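PDB 3BDV: uncharacterized protein DUF1234 from Pectobacterium atrosepticum SCRI1043, which is probably a hydrolase of the alpha/beta-hydrolase fold, though its substrate is not established, and binds calcium ions in the crystal. Local coordinates for residues M20-G25 with H37-F42; G101-A106 with G171-G176; P127-A132 with L177-E182. One frame throughout, in Å; residues are numbered along the deposited sequence.

In the fold
All three contacts pack helices on one parallel sheet, whose strand order here runs 46-47, 19-23, 76-81, 99-105, 128-132, 154-157. Interaction 1 closes early in the chain, within a single beta-alpha-beta unit. Interactions 2 and 3 alternate along the sequence: two neighbouring strands, 99-105 and 128-132, come first, and helix 174-185 then returns to cover both, its start in interaction 2 and its middle in interaction 3. The centres of these two lie about 6 Å apart, whereas interaction 1 is about 10 Å from interaction 2 and 14 Å from interaction 3. Arg41 and Glu174 form a salt bridge between interactions 1 and 2, so helices 34-41 and 174-185 are joined directly as well as through the sheet.

Interaction 1: M20-G25 with H37-F42; sequences MVLVPG and HWERRF
Strand 20-23 and helix 37-41 approach most closely at Leu22 and Glu39, whose CA atoms are 8.1 Å apart. They are the first two elements of a beta-alpha-beta unit, strand 19-23, helix 34-41 and strand 46-47, at one margin of the alpha/beta-hydrolase sheet. The gap is bridged by side chains alone, and a single strand residue, Leu22, carries the contact from its side. Its CG stands anti to the carbonyl carbon (chi1 -60°), and the two methyls then divide between successive helix residues. CD2 comes obliquely to the six-membered part of the Trp38 indole, 4.4 Å from CE3, a loose apolar touch. The other methyl meets the aliphatic root of Glu39, and here the two side chains run at a slant to each other. From that root the glutamate extends fully, CG anti to its backbone N (chi1 -171°), which places the carboxylate beside two arginines, on strand 46-47 and just after it. OE1 makes a salt bridge with Arg47, one of the residues of the calcium site, and OE2 one with Arg49. The Trp38 indole is held at its far end as well, NE1 donating to the carbonyl oxygen of Pro172 and the ring meeting Trp34 edge to face. The contact is small, 113 Å² in all, and its shortest approach is Leu22 CD1 to Glu39 CB, at 3.9 Å.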
loop_
_atom_site.group_PDB
_atom_site.type_symbol
_atom_site.label_atom_id
_atom_site.label_comp_id
_atom_site.label_asym_id
_atom_site.label_seq_id
_atom_site.Cartn_x
_atom_site.Cartn_y
_atom_site.Cartn_z
HETATM N N MSE A 20 1.732 -10.437 2.351
HETATM C CA MSE A 20 1.843 -9.066 1.888
HETATM C C MSE A 20 1.847 -9.057 0.377
HETATM O O MSE A 20 2.609 -9.795 -0.234
HETATM C CB MSE A 20 3.155 -8.448 2.329
HETATM C CG MSE A 20 3.435 -8.520 3.791
HETATM SE SE MSE A 20 2.092 -7.861 4.964
HETATM C CE MSE A 20 3.148 -7.701 6.577
ATOM N N VAL A 21 1.041 -8.178 -0.210
ATOM C CA VAL A 21 1.045 -7.947 -1.656
ATOM C C VAL A 21 1.452 -6.492 -1.968
ATOM O O VAL A 21 0.712 -5.573 -1.648
ATOM C CB VAL A 21 -0.304 -8.313 -2.289
ATOM C CG1 VAL A 21 -0.220 -8.102 -3.781
ATOM C CG2 VAL A 21 -0.673 -9.778 -1.977
ATOM N N LEU A 22 2.613 -6.321 -2.611
ATOM C CA LEU A 22 3.092 -5.016 -3.038
ATOM C C LEU A 22 2.422 -4.560 -4.331
ATOM O O LEU A 22 2.450 -5.277 -5.318
ATOM C CB LEU A 22 4.611 -5.020 -3.240
ATOM C CG LEU A 22 5.387 -5.378 -1.990
ATOM C CD1 LEU A 22 6.798 -5.845 -2.428
ATOM C CD2 LEU A 22 5.442 -4.170 -1.009
ATOM N N VAL A 23 1.762 -3.404 -4.277
ATOM C CA VAL A 23 1.112 -2.770 -5.435
ATOM C C VAL A 23 1.773 -1.434 -5.829
ATOM O O VAL A 23 1.454 -0.399 -5.274
ATOM C CB VAL A 23 -0.386 -2.521 -5.191
ATOM C CG1 VAL A 23 -1.082 -2.121 -6.479
ATOM C CG2 VAL A 23 -1.071 -3.805 -4.569
ATOM N N PRO A 24 2.701 -1.458 -6.799
ATOM C CA PRO A 24 3.313 -0.218 -7.292
ATOM C C PRO A 24 2.360 0.655 -8.074
ATOM O O PRO A 24 1.314 0.171 -8.547
ATOM C CB PRO A 24 4.471 -0.713 -8.181
ATOM C CG PRO A 24 4.718 -2.130 -7.699
ATOM C CD PRO A 24 3.336 -2.645 -7.402
ATOM N N GLY A 25 2.745 1.920 -8.214
ATOM C CA GLY A 25 2.049 2.831 -9.098
ATOM C C GLY A 25 2.652 2.921 -10.497
ATOM O O GLY A 25 3.315 2.012 -10.972
ATOM N N HIS A 37 13.058 -2.378 -1.906
ATOM C CA HIS A 37 13.791 -2.734 -0.701
ATOM C C HIS A 37 13.058 -3.832 0.039
ATOM O O HIS A 37 13.653 -4.840 0.453
ATOM C CB HIS A 37 13.982 -1.512 0.202
ATOM C CG HIS A 37 15.105 -0.633 -0.244
ATOM N ND1 HIS A 37 16.369 -0.698 0.301
ATOM C CD2 HIS A 37 15.144 0.348 -1.182
ATOM C CE1 HIS A 37 17.143 0.198 -0.289
ATOM N NE2 HIS A 37 16.432 0.844 -1.200
ATOM N N TRP A 38 11.766 -3.659 0.193
ATOM C CA TRP A 38 10.981 -4.619 0.997
ATOM C C TRP A 38 10.889 -6.004 0.359
ATOM O O TRP A 38 10.989 -7.034 1.043
ATOM C CB TRP A 38 9.599 -4.049 1.323
ATOM C CG TRP A 38 9.651 -2.843 2.214
ATOM C CD1 TRP A 38 10.784 -2.158 2.646
ATOM C CD2 TRP A 38 8.536 -2.120 2.722
ATOM N NE1 TRP A 38 10.409 -1.112 3.426
ATOM C CE2 TRP A 38 9.042 -1.038 3.468
ATOM C CE3 TRP A 38 7.161 -2.292 2.638
ATOM C CZ2 TRP A 38 8.210 -0.149 4.129
ATOM C CZ3 TRP A 38 6.348 -1.411 3.289
ATOM C CH2 TRP A 38 6.875 -0.363 4.037
ATOM N N GLU A 39 10.761 -6.018 -0.954
ATOM C CA GLU A 39 10.752 -7.266 -1.710
ATOM C C GLU A 39 12.058 -8.022 -1.546
ATOM O O GLU A 39 12.044 -9.220 -1.356
ATOM C CB GLU A 39 10.507 -6.964 -3.161
ATOM C CG GLU A 39 10.260 -8.183 -3.985
ATOM C CD GLU A 39 10.043 -7.842 -5.431
ATOM O OE1 GLU A 39 10.527 -6.761 -5.907
ATOM O OE2 GLU A 39 9.403 -8.687 -6.081
ATOM N N ARG A 40 13.192 -7.331 -1.664
ATOM C CA ARG A 40 14.493 -7.963 -1.410
ATOM C C ARG A 40 14.646 -8.428 0.047
ATOM O O ARG A 40 15.229 -9.477 0.317
ATOM C CB ARG A 40 15.668 -7.029 -1.740
ATOM C CG ARG A 40 15.818 -6.661 -3.195
ATOM C CD ARG A 40 17.139 -5.959 -3.454
ATOM N NE ARG A 40 17.175 -4.592 -2.910
ATOM C CZ ARG A 40 16.643 -3.528 -3.520
ATOM N NH1 ARG A 40 16.026 -3.634 -4.689
ATOM N NH2 ARG A 40 16.771 -2.352 -2.965
ATOM N N ARG A 41 14.143 -7.635 0.990
ATOM C CA ARG A 41 14.269 -7.970 2.410
ATOM C C ARG A 41 13.396 -9.167 2.859
ATOM O O ARG A 41 13.819 -9.972 3.723
ATOM C CB ARG A 41 13.972 -6.701 3.219
ATOM C CG ARG A 41 14.255 -6.799 4.656
ATOM C CD ARG A 41 14.069 -5.483 5.287
ATOM N NE ARG A 41 14.270 -5.520 6.735
ATOM C CZ ARG A 41 14.628 -4.469 7.459
ATOM N NH1 ARG A 41 14.887 -3.315 6.878
ATOM N NH2 ARG A 41 14.762 -4.577 8.769
ATOM N N PHE A 42 12.243 -9.337 2.197
ATOM C CA PHE A 42 11.232 -10.337 2.529
ATOM C C PHE A 42 10.820 -11.064 1.239
ATOM O O PHE A 42 9.795 -10.752 0.614
ATOM C CB PHE A 42 10.022 -9.664 3.167
ATOM C CG PHE A 42 10.354 -8.920 4.430
ATOM C CD1 PHE A 42 10.661 -9.597 5.589
ATOM C CD2 PHE A 42 10.439 -7.554 4.432
ATOM C CE1 PHE A 42 11.026 -8.918 6.758
ATOM C CE2 PHE A 42 10.783 -6.866 5.591
ATOM C CZ PHE A 42 11.100 -7.548 6.746
#

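Interaction 2: G101-A106 with G171-G176; sequences GVMLVA and GPWEYG
The Trp173 indole points at strand 101-105 from the opposite direction to Met103 and Val105, which rise from the sheet to meet the far rim of its six-membered ring. This is helix-on-sheet packing of the alpha/beta-hydrolase fold: Trp173 occupies the N-cap position of helix 174-185, facing strand 99-105, an inner strand of the sheet. Val105 presents both methyls to the same rim. CG2 lies in the ring plane at the edge, 4.0 Å from Trp173 CZ3, while CG1 comes in obliquely, 3.8 Å from Trp173 CH2. Met103, a selenomethionine, with CG anti to the backbone N (chi1 172°) and the chain extended beyond it, reaches farther from the strand, and its terminal methyl sits obliquely 3.9 Å from Trp173 CZ3. The first turn of the helix passes along one face of the indole, where Gly176 CA rests 3.5 Å above the plane, over its centre. With no side chain at Gly176, the backbone can lie this close to the ring. Phe131, Phe170 and Trp34 each meet Trp173 edge to face, making it the middle of an aromatic cluster in the buried layer. The Met103 methyl also touches the helix backbone, CE lying 3.8 Å from Gly176 O.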
loop_
_atom_site.group_PDB
_atom_site.type_symbol
_atom_site.label_atom_id
_atom_site.label_comp_id
_atom_site.label_asym_id
_atom_site.label_seq_id
_atom_site.Cartn_x
_atom_site.Cartn_y
_atom_site.Cartn_z
ATOM N N GLY A 101 -6.357 -6.312 5.339
ATOM C CA GLY A 101 -6.068 -4.886 5.567
ATOM C C GLY A 101 -5.403 -4.274 4.360
ATOM O O GLY A 101 -4.968 -4.994 3.440
ATOM N N VAL A 102 -5.363 -2.952 4.324
ATOM C CA VAL A 102 -4.657 -2.274 3.250
ATOM C C VAL A 102 -3.853 -1.127 3.824
ATOM O O VAL A 102 -4.233 -0.474 4.795
ATOM C CB VAL A 102 -5.587 -1.785 2.084
ATOM C CG1 VAL A 102 -6.322 -2.947 1.414
ATOM C CG2 VAL A 102 -6.544 -0.730 2.567
HETATM N N MSE A 103 -2.672 -0.955 3.261
HETATM C CA MSE A 103 -1.724 0.112 3.628
HETATM C C MSE A 103 -1.559 0.963 2.393
HETATM O O MSE A 103 -1.110 0.448 1.350
HETATM C CB MSE A 103 -0.376 -0.481 4.074
HETATM C CG MSE A 103 0.655 0.518 4.280
HETATM SE SE MSE A 103 2.083 -0.276 5.362
HETATM C CE MSE A 103 3.466 0.967 5.062
ATOM N N LEU A 104 -1.959 2.229 2.492
ATOM C CA LEU A 104 -2.027 3.194 1.375
ATOM C C LEU A 104 -0.936 4.234 1.600
ATOM O O LEU A 104 -1.026 5.099 2.447
ATOM C CB LEU A 104 -3.393 3.869 1.276
ATOM C CG LEU A 104 -4.552 2.896 1.214
ATOM C CD1 LEU A 104 -5.981 3.533 1.162
ATOM C CD2 LEU A 104 -4.345 1.935 0.032
ATOM N N VAL A 105 0.105 4.152 0.788
ATOM C CA VAL A 105 1.242 5.020 0.989
ATOM C C VAL A 105 1.251 6.060 -0.121
ATOM O O VAL A 105 1.365 5.709 -1.293
ATOM C CB VAL A 105 2.566 4.228 0.939
ATOM C CG1 VAL A 105 3.786 5.230 1.115
ATOM C CG2 VAL A 105 2.556 3.087 1.991
ATOM N N ALA A 106 1.102 7.323 0.255
ATOM C CA ALA A 106 1.026 8.425 -0.737
ATOM C C ALA A 106 -0.048 8.123 -1.800
ATOM O O ALA A 106 0.204 8.173 -3.008
ATOM C CB ALA A 106 2.400 8.720 -1.395
ATOM N N GLY A 171 13.661 4.016 -0.679
ATOM C CA GLY A 171 14.604 3.816 0.413
ATOM C C GLY A 171 14.154 2.684 1.295
ATOM O O GLY A 171 13.045 2.185 1.161
ATOM N N PRO A 172 15.009 2.273 2.228
ATOM C CA PRO A 172 14.645 1.150 3.064
ATOM C C PRO A 172 13.418 1.368 3.914
ATOM O O PRO A 172 12.801 0.421 4.250
ATOM C CB PRO A 172 15.852 0.959 3.985
ATOM C CG PRO A 172 16.811 1.891 3.577
ATOM C CD PRO A 172 16.343 2.802 2.558
ATOM N N TRP A 173 13.165 2.606 4.324
ATOM C CA TRP A 173 11.991 2.972 5.116
ATOM C C TRP A 173 11.616 1.997 6.225
ATOM O O TRP A 173 10.542 1.366 6.213
ATOM C CB TRP A 173 10.786 3.230 4.191
ATOM C CG TRP A 173 9.685 4.084 4.831
ATOM C CD1 TRP A 173 9.812 5.046 5.799
ATOM C CD2 TRP A 173 8.283 4.017 4.518
ATOM N NE1 TRP A 173 8.584 5.592 6.083
ATOM C CE2 TRP A 173 7.632 4.962 5.332
ATOM C CE3 TRP A 173 7.529 3.270 3.608
ATOM C CZ2 TRP A 173 6.262 5.166 5.276
ATOM C CZ3 TRP A 173 6.166 3.424 3.579
ATOM C CH2 TRP A 173 5.541 4.378 4.393
ATOM N N GLU A 174 12.502 1.921 7.209
ATOM C CA GLU A 174 12.254 1.102 8.373
ATOM C C GLU A 174 11.012 1.560 9.131
ATOM O O GLU A 174 10.305 0.708 9.710
ATOM C CB GLU A 174 13.480 1.090 9.269
ATOM C CG GLU A 174 14.614 0.324 8.655
ATOM C CD GLU A 174 15.132 -0.786 9.526
ATOM O OE1 GLU A 174 14.744 -0.873 10.707
ATOM O OE2 GLU A 174 15.936 -1.584 9.031
ATOM N N TYR A 175 10.719 2.866 9.137
ATOM C CA TYR A 175 9.521 3.347 9.845
ATOM C C TYR A 175 8.254 2.746 9.240
ATOM O O TYR A 175 7.347 2.342 9.984
ATOM C CB TYR A 175 9.409 4.895 9.905
ATOM C CG TYR A 175 8.252 5.312 10.807
ATOM C CD1 TYR A 175 8.358 5.213 12.191
ATOM C CD2 TYR A 175 7.054 5.760 10.273
ATOM C CE1 TYR A 175 7.301 5.562 13.016
ATOM C CE2 TYR A 175 5.998 6.119 11.097
ATOM C CZ TYR A 175 6.122 6.000 12.456
ATOM O OH TYR A 175 5.037 6.303 13.264
ATOM N N GLY A 176 8.175 2.661 7.911
ATOM C CA GLY A 176 7.045 1.981 7.285
ATOM C C GLY A 176 6.923 0.506 7.666
ATOM O O GLY A 176 5.822 -0.021 7.926
#

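Interaction 3: P127-A132 with L177-E182; sequences PTLTFA and LKRLAE
Arg179 spans this contact, its CB and CG packed against Phe131 and its guanidinium lying beside the Leu129 side chain. Strand 128-132 and helix 177-182 belong to the helix-on-sheet layer of the alpha/beta-hydrolase fold, with Leu129 and Leu180 closest in the backbone, their CA atoms 8.6 Å apart. The tight part is apolar. Arg179 CB lies near the plane of the Phe131 ring, at its edge, 3.7 Å from CZ, and Arg179 CG stands 4.1 Å from Phe131 CE2. The ring is itself packed between Met103 and Val156 of the flanking strands.

Toward the polar end the packing is looser. Bends at chi2 (-58°) and chi3 (-59°) fold the arginine chain, and its guanidinium ends up turned 63° from the Phe131 ring. Leu129, crossing the arginine at about a right angle, brings CD1 obliquely to within 4.0 Å of Arg179 NH2. The partly exposed helix side is charged. Lys178 NZ donates a hydrogen bond to Glu182 OE2 (2.7 Å), on that oxygen's syn lone pair, within a salt bridge, whereas Glu182 OE1 is 3.3 Å from Arg179 NE but well out of the guanidinium plane, a charge interaction alone. Beyond the two segments, Arg179 NH1 bonds to Tyr175 OH and NH2 pairs with Glu154 on the edge strand 154-157.

Arg179 thus acts through both halves: its aliphatic base extends the hydrophobic packing under the helix, while its charge, probably balanced by Glu154 and in part by Glu182, would link the helix to strand 154-157 through the Glu154 salt bridge.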
loop_
_atom_site.group_PDB
_atom_site.type_symbol
_atom_site.label_atom_id
_atom_site.label_comp_id
_atom_site.label_asym_id
_atom_site.label_seq_id
_atom_site.Cartn_x
_atom_site.Cartn_y
_atom_site.Cartn_z
ATOM N N PRO A 127 -9.649 -2.906 7.763
ATOM C CA PRO A 127 -8.690 -2.002 8.381
ATOM C C PRO A 127 -7.682 -1.415 7.395
ATOM O O PRO A 127 -7.089 -2.148 6.579
ATOM C CB PRO A 127 -8.002 -2.891 9.450
ATOM C CG PRO A 127 -9.060 -3.917 9.770
ATOM C CD PRO A 127 -9.726 -4.202 8.478
ATOM N N THR A 128 -7.499 -0.098 7.505
ATOM C CA THR A 128 -6.688 0.693 6.587
ATOM C C THR A 128 -5.738 1.669 7.325
ATOM O O THR A 128 -6.111 2.340 8.285
ATOM C CB THR A 128 -7.633 1.458 5.630
ATOM O OG1 THR A 128 -8.522 0.512 4.978
ATOM C CG2 THR A 128 -6.922 2.264 4.580
ATOM N N LEU A 129 -4.525 1.748 6.820
ATOM C CA LEU A 129 -3.530 2.690 7.261
ATOM C C LEU A 129 -3.084 3.528 6.040
ATOM O O LEU A 129 -2.722 2.954 5.014
ATOM C CB LEU A 129 -2.358 1.903 7.798
ATOM C CG LEU A 129 -1.314 2.471 8.692
ATOM C CD1 LEU A 129 -1.956 2.918 10.001
ATOM C CD2 LEU A 129 -0.282 1.307 8.867
ATOM N N THR A 130 -3.046 4.861 6.190
ATOM C CA THR A 130 -2.679 5.775 5.110
ATOM C C THR A 130 -1.497 6.632 5.539
ATOM O O THR A 130 -1.542 7.208 6.622
ATOM C CB THR A 130 -3.852 6.672 4.688
ATOM O OG1 THR A 130 -4.912 5.841 4.184
ATOM C CG2 THR A 130 -3.446 7.694 3.561
ATOM N N PHE A 131 -0.476 6.726 4.702
ATOM C CA PHE A 131 0.701 7.551 5.000
ATOM C C PHE A 131 0.674 8.711 4.007
ATOM O O PHE A 131 0.529 8.488 2.793
ATOM C CB PHE A 131 1.988 6.764 4.780
ATOM C CG PHE A 131 2.155 5.631 5.740
ATOM C CD1 PHE A 131 1.473 4.455 5.581
ATOM C CD2 PHE A 131 3.022 5.736 6.804
ATOM C CE1 PHE A 131 1.613 3.423 6.503
ATOM C CE2 PHE A 131 3.165 4.697 7.706
ATOM C CZ PHE A 131 2.458 3.556 7.568
ATOM N N ALA A 132 0.775 9.926 4.530
ATOM C CA ALA A 132 0.619 11.149 3.723
ATOM C C ALA A 132 1.789 12.084 3.967
ATOM O O ALA A 132 2.194 12.288 5.073
ATOM C CB ALA A 132 -0.699 11.824 4.047
ATOM N N LEU A 177 8.047 -0.196 7.682
ATOM C CA LEU A 177 8.072 -1.572 8.144
ATOM C C LEU A 177 7.645 -1.718 9.586
ATOM O O LEU A 177 6.903 -2.639 9.931
ATOM C CB LEU A 177 9.478 -2.142 7.962
ATOM C CG LEU A 177 9.927 -2.422 6.539
ATOM C CD1 LEU A 177 11.372 -2.901 6.602
ATOM C CD2 LEU A 177 8.987 -3.468 5.811
ATOM N N LYS A 178 8.124 -0.821 10.439
ATOM C CA LYS A 178 7.681 -0.792 11.852
ATOM C C LYS A 178 6.169 -0.627 11.976
ATOM O O LYS A 178 5.520 -1.390 12.655
ATOM C CB LYS A 178 8.417 0.305 12.636
ATOM C CG LYS A 178 8.022 0.414 14.122
ATOM C CD LYS A 178 8.630 1.625 14.880
ATOM C CE LYS A 178 7.666 2.852 14.895
ATOM N NZ LYS A 178 6.517 2.847 15.891
ATOM N N ARG A 179 5.602 0.394 11.337
ATOM C CA ARG A 179 4.152 0.555 11.354
ATOM C C ARG A 179 3.387 -0.617 10.779
ATOM O O ARG A 179 2.325 -0.983 11.284
ATOM C CB ARG A 179 3.764 1.854 10.628
ATOM C CG ARG A 179 4.293 3.035 11.302
ATOM C CD ARG A 179 3.807 3.117 12.732
ATOM N NE ARG A 179 2.352 3.164 12.813
ATOM C CZ ARG A 179 1.623 4.272 12.946
ATOM N NH1 ARG A 179 2.197 5.458 13.050
ATOM N NH2 ARG A 179 0.291 4.165 13.048
ATOM N N LEU A 180 3.877 -1.182 9.692
ATOM C CA LEU A 180 3.260 -2.333 9.120
ATOM C C LEU A 180 3.214 -3.503 10.108
ATOM O O LEU A 180 2.249 -4.222 10.187
ATOM C CB LEU A 180 4.046 -2.761 7.890
ATOM C CG LEU A 180 3.561 -4.026 7.160
ATOM C CD1 LEU A 180 2.070 -3.948 6.713
ATOM C CD2 LEU A 180 4.484 -4.314 6.027
ATOM N N ALA A 181 4.294 -3.706 10.837
ATOM C CA ALA A 181 4.348 -4.759 11.817
ATOM C C ALA A 181 3.278 -4.582 12.891
ATOM O O ALA A 181 2.526 -5.504 13.196
ATOM C CB ALA A 181 5.804 -4.792 12.439
ATOM N N GLU A 182 3.178 -3.371 13.411
ATOM C CA GLU A 182 2.218 -2.996 14.439
ATOM C C GLU A 182 0.791 -3.287 14.016
ATOM O O GLU A 182 0.004 -3.880 14.767
ATOM C CB GLU A 182 2.386 -1.522 14.783
ATOM C CG GLU A 182 3.743 -1.229 15.462
ATOM C CD GLU A 182 4.083 0.219 15.605
ATOM O OE1 GLU A 182 3.248 1.035 15.213
ATOM O OE2 GLU A 182 5.189 0.530 16.097
#